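PDB 3UW2: Phosphoglucomutase/phosphomannomutase family protein from Burkholderia thailandensis, which probably catalyses intramolecular phosphoryl transfer on phosphohexoses as a metal-dependent member of the phosphohexose mutase family. Local coordinates for residues G207-A210 against T211-F214; D356-G360 against F361-L365. All blocks are in the same frame, centred on the assembly; numbering follows the deposited sequence.

Contact 1: residues G207-A210 against T211-F214; sequences GPLA and TRLF
Gly207 and Thr211 meet one turn apart on helix 206-216, where the carbonyl of Gly207 receives the backbone amide of Thr211, N to O 3.0 Å. The same oxygen lies 2.8 Å from Thr211 OG1. With chi1 at 53°, this hydroxyl is folded back over the preceding turn, between the carbonyls of Gly207 and Pro208; Pro208 O is 3.0 Å from OG1. The other branch, CG2, comes to 3.3 Å from Gly207 O, and the side chain of Thr211 also touches Leu221 and Glu223 of strand 221-224.

The next three carbonyls follow the i to i+4 pattern of an alpha-helix. Pro208 O accepts from Arg212 N, Leu209 O from Leu213 N, and Ala210 O from Phe214 N at 2.9 Å, the last almost straight at 171°. Pro208, which has no amide hydrogen, stands in the first turn, where a helix asks for no such donor.

Apolar contacts between the turns are slight. Ala210 CB approaches Phe214 CE2 at 4.1 Å, and Leu209 CD1 lies 3.9 Å from Arg212 CD, against the aliphatic part of the arginine. The extended chain of Arg212 carries its guanidinium outward to Asp179, with which NH2 forms a salt bridge. Phe214 and Phe261 form an edge-to-face pair.

This is the helix of the beta-alpha-beta unit 197-200, 206-216, 221-224. The carbonyls of 207-210 are each satisfied by an amide one turn on, so this stretch of backbone can lie against largely apolar surroundings, while the charge of Arg212 is probably balanced by Asp179.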
loop_
_atom_site.group_PDB
_atom_site.type_symbol
_atom_site.label_atom_id
_atom_site.label_comp_id
_atom_site.label_asym_id
_atom_site.label_seq_id
_atom_site.Cartn_x
_atom_site.Cartn_y
_atom_site.Cartn_z
ATOM N N GLY A 207 12.827 3.813 8.381
ATOM C CA GLY A 207 13.571 4.943 8.973
ATOM C C GLY A 207 14.939 5.310 8.390
ATOM O O GLY A 207 15.152 6.455 7.944
ATOM N N PRO A 208 15.881 4.346 8.351
ATOM C CA PRO A 208 17.187 4.675 7.790
ATOM C C PRO A 208 17.181 5.226 6.356
ATOM O O PRO A 208 17.765 6.292 6.084
ATOM C CB PRO A 208 17.965 3.342 7.896
ATOM C CG PRO A 208 17.271 2.595 9.022
ATOM C CD PRO A 208 15.801 2.943 8.798
ATOM N N LEU A 209 16.588 4.512 5.404
ATOM C CA LEU A 209 16.613 4.994 4.052
ATOM C C LEU A 209 15.693 6.212 3.827
ATOM O O LEU A 209 16.007 7.089 3.026
ATOM C CB LEU A 209 16.174 3.881 3.106
ATOM C CG LEU A 209 16.506 4.001 1.636
ATOM C CD1 LEU A 209 17.988 4.356 1.358
ATOM C CD2 LEU A 209 16.161 2.660 1.004
ATOM N N ALA A 210 14.536 6.285 4.468
ATOM C CA ALA A 210 13.729 7.523 4.268
ATOM C C ALA A 210 14.473 8.782 4.756
ATOM O O ALA A 210 14.480 9.806 4.050
ATOM C CB ALA A 210 12.389 7.422 4.953
ATOM N N THR A 211 15.181 8.681 5.891
ATOM C CA THR A 211 15.918 9.848 6.392
ATOM C C THR A 211 17.060 10.189 5.464
ATOM O O THR A 211 17.259 11.357 5.142
ATOM C CB THR A 211 16.351 9.704 7.869
ATOM O OG1 THR A 211 17.065 8.466 8.042
ATOM C CG2 THR A 211 15.083 9.680 8.750
ATOM N N ARG A 212 17.782 9.156 5.002
ATOM C CA ARG A 212 18.825 9.316 3.985
ATOM C C ARG A 212 18.278 10.040 2.744
ATOM O O ARG A 212 18.909 11.002 2.272
ATOM C CB ARG A 212 19.364 7.969 3.541
ATOM C CG ARG A 212 20.455 8.067 2.480
ATOM C CD ARG A 212 21.052 6.687 2.153
ATOM N NE ARG A 212 21.951 6.948 1.023
ATOM C CZ ARG A 212 22.617 6.051 0.311
ATOM N NH1 ARG A 212 22.552 4.780 0.606
ATOM N NH2 ARG A 212 23.403 6.487 -0.675
ATOM N N LEU A 213 17.141 9.573 2.230
ATOM C CA LEU A 213 16.520 10.155 1.008
ATOM C C LEU A 213 16.155 11.621 1.190
ATOM O O LEU A 213 16.551 12.448 0.364
ATOM C CB LEU A 213 15.276 9.349 0.560
ATOM C CG LEU A 213 14.434 9.915 -0.568
ATOM C CD1 LEU A 213 15.325 9.943 -1.827
ATOM C CD2 LEU A 213 13.139 9.093 -0.812
ATOM N N PHE A 214 15.396 11.948 2.254
ATOM C CA PHE A 214 14.935 13.312 2.417
ATOM C C PHE A 214 16.097 14.266 2.763
ATOM O O PHE A 214 16.092 15.439 2.356
ATOM C CB PHE A 214 13.752 13.396 3.395
ATOM C CG PHE A 214 12.576 12.514 3.005
ATOM C CD1 PHE A 214 12.156 12.398 1.660
ATOM C CD2 PHE A 214 11.876 11.818 3.983
ATOM C CE1 PHE A 214 11.064 11.585 1.283
ATOM C CE2 PHE A 214 10.814 10.972 3.650
ATOM C CZ PHE A 214 10.377 10.863 2.299
#

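Contact 2: residues D356-G360 against F361-L365; sequences DRWYG and FDDGL
Trp358 and Phe361 form a T-shaped pair, with the edge of the indole directed at the phenyl face. The centroids of the five-membered ring and the Phe361 ring are 4.8 Å apart and their planes are inclined at 63°. Trp358 NE1 comes to 3.5 Å from Phe361 CE1, and Trp358 CZ2 to 3.7 Å from Phe361 CZ. Tyr359 meets the CD2 and CE2 side of the same ring, its CB 3.4 Å from Phe361 CE2; the two side chains run alongside each other in the same direction. A chi1 of 52° sets Phe361 CG between its backbone N and carbonyl carbon, which brings one side of the ring to both neighbours.

Asp363 OD2 approaches the indole edge near its plane, 3.4 Å from Trp358 CZ2, and accepts a hydrogen bond from Tyr181 OH. OD1 of the same carboxylate takes a weak capping bond from Leu365 N, and also a hydrogen bond from Tyr366 N; Asp363 is the N-cap of helix 364-375. Gly360 turns the chain between the aromatic residues with a positive phi of 90°, a conformation easy for glycine.

Further out, Tyr359 OH bonds to Arg184 NE. The loop leads from edge strand 352-354 into helix 364-375, packed against helix 178-186 through Trp358, which touches Tyr181 and Ile185, and against helix 101-107 through Phe361, which leans on Pro102 and Phe106.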
loop_
_atom_site.group_PDB
_atom_site.type_symbol
_atom_site.label_atom_id
_atom_site.label_comp_id
_atom_site.label_asym_id
_atom_site.label_seq_id
_atom_site.Cartn_x
_atom_site.Cartn_y
_atom_site.Cartn_z
ATOM N N ASP A 356 3.966 7.573 -13.978
ATOM C CA ASP A 356 4.638 8.833 -14.477
ATOM C C ASP A 356 5.981 9.055 -13.798
ATOM O O ASP A 356 6.031 9.100 -12.548
ATOM C CB ASP A 356 3.693 9.992 -14.142
ATOM C CG ASP A 356 4.333 11.345 -14.339
ATOM O OD1 ASP A 356 4.405 11.728 -15.506
ATOM O OD2 ASP A 356 4.676 12.037 -13.362
ATOM N N ARG A 357 7.079 9.083 -14.575
ATOM C CA ARG A 357 8.463 9.377 -14.086
ATOM C C ARG A 357 8.983 8.309 -13.135
ATOM O O ARG A 357 9.993 8.507 -12.439
ATOM C CB ARG A 357 8.520 10.742 -13.360
ATOM C CG ARG A 357 8.232 11.912 -14.297
ATOM C CD ARG A 357 7.957 13.226 -13.541
ATOM N NE ARG A 357 9.063 13.615 -12.635
ATOM C CZ ARG A 357 8.887 14.414 -11.591
ATOM N NH1 ARG A 357 7.656 14.939 -11.286
ATOM N NH2 ARG A 357 9.911 14.648 -10.816
ATOM N N TRP A 358 8.295 7.180 -13.110
ATOM C CA TRP A 358 8.628 6.143 -12.133
ATOM C C TRP A 358 8.433 4.732 -12.691
ATOM O O TRP A 358 8.584 4.540 -13.875
ATOM C CB TRP A 358 7.872 6.435 -10.822
ATOM C CG TRP A 358 8.308 5.640 -9.578
ATOM C CD1 TRP A 358 7.510 4.897 -8.716
ATOM C CD2 TRP A 358 9.628 5.649 -8.972
ATOM N NE1 TRP A 358 8.264 4.412 -7.663
ATOM C CE2 TRP A 358 9.548 4.828 -7.785
ATOM C CE3 TRP A 358 10.874 6.213 -9.341
ATOM C CZ2 TRP A 358 10.669 4.595 -6.967
ATOM C CZ3 TRP A 358 11.974 5.973 -8.528
ATOM C CH2 TRP A 358 11.883 5.165 -7.385
ATOM N N TYR A 359 8.073 3.742 -11.858
ATOM C CA TYR A 359 8.039 2.327 -12.267
ATOM C C TYR A 359 6.658 1.704 -12.004
ATOM O O TYR A 359 6.412 0.553 -12.344
ATOM C CB TYR A 359 9.104 1.530 -11.455
ATOM C CG TYR A 359 10.462 2.059 -11.783
ATOM C CD1 TYR A 359 11.107 1.645 -12.924
ATOM C CD2 TYR A 359 11.076 3.046 -10.976
ATOM C CE1 TYR A 359 12.367 2.166 -13.256
ATOM C CE2 TYR A 359 12.329 3.561 -11.292
ATOM C CZ TYR A 359 12.939 3.133 -12.428
ATOM O OH TYR A 359 14.141 3.691 -12.755
ATOM N N GLY A 360 5.784 2.451 -11.367
ATOM C CA GLY A 360 4.389 1.984 -11.264
ATOM C C GLY A 360 4.104 1.141 -10.038
ATOM O O GLY A 360 2.953 0.735 -9.849
ATOM N N PHE A 361 5.095 0.884 -9.173
ATOM C CA PHE A 361 4.817 0.224 -7.869
ATOM C C PHE A 361 4.546 1.278 -6.798
ATOM O O PHE A 361 5.041 2.429 -6.873
ATOM C CB PHE A 361 5.948 -0.740 -7.413
ATOM C CG PHE A 361 7.330 -0.113 -7.419
ATOM C CD1 PHE A 361 7.723 0.713 -6.376
ATOM C CD2 PHE A 361 8.215 -0.382 -8.430
ATOM C CE1 PHE A 361 8.995 1.285 -6.322
ATOM C CE2 PHE A 361 9.511 0.178 -8.416
ATOM C CZ PHE A 361 9.897 1.006 -7.373
ATOM N N ASP A 362 3.751 0.879 -5.810
ATOM C CA ASP A 362 3.478 1.692 -4.654
ATOM C C ASP A 362 4.777 1.846 -3.815
ATOM O O ASP A 362 5.552 0.886 -3.634
ATOM C CB ASP A 362 2.289 1.105 -3.823
ATOM C CG ASP A 362 2.412 -0.403 -3.547
ATOM O OD1 ASP A 362 3.022 -1.116 -4.399
ATOM O OD2 ASP A 362 1.856 -0.892 -2.474
ATOM N N ASP A 363 5.008 3.054 -3.336
ATOM C CA ASP A 363 6.260 3.375 -2.626
ATOM C C ASP A 363 5.975 4.623 -1.762
ATOM O O ASP A 363 5.806 5.723 -2.270
ATOM C CB ASP A 363 7.365 3.684 -3.681
ATOM C CG ASP A 363 8.719 3.971 -3.049
ATOM O OD1 ASP A 363 8.748 4.433 -1.869
ATOM O OD2 ASP A 363 9.751 3.757 -3.750
ATOM N N GLY A 364 5.930 4.431 -0.462
ATOM C CA GLY A 364 5.771 5.515 0.487
ATOM C C GLY A 364 6.884 6.562 0.477
ATOM O O GLY A 364 6.617 7.759 0.724
ATOM N N LEU A 365 8.126 6.126 0.238
ATOM C CA LEU A 365 9.274 7.027 0.280
ATOM C C LEU A 365 9.300 7.893 -1.011
ATOM O O LEU A 365 9.608 9.083 -0.947
ATOM C CB LEU A 365 10.602 6.242 0.330
ATOM C CG LEU A 365 11.042 5.708 1.722
ATOM C CD1 LEU A 365 10.151 4.595 2.255
ATOM C CD2 LEU A 365 12.485 5.170 1.575
#

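How the contacts relate
Contact 1 belongs to domain II and contact 2 to domain III, with centres about 16 Å apart, yet they touch through Leu365. Leu365 CD2 packs 3.7 Å from Ala210 N, and Leu365 O lies 3.5 Å from Leu213 CD2, so the start of helix 364-375 rests on helix 206-216. Helix 178-186 borders both contacts. The bound zinc ion, held by Asp264, Asp266 and Asp268, is closer to contact 2: the side chain of Asp362 is about 7 Å from the metal, against about 13 Å for that of Ala210. Asp362 also lies about 4 Å from Asp268, side chain to side chain, and hydrogen-bonds His351.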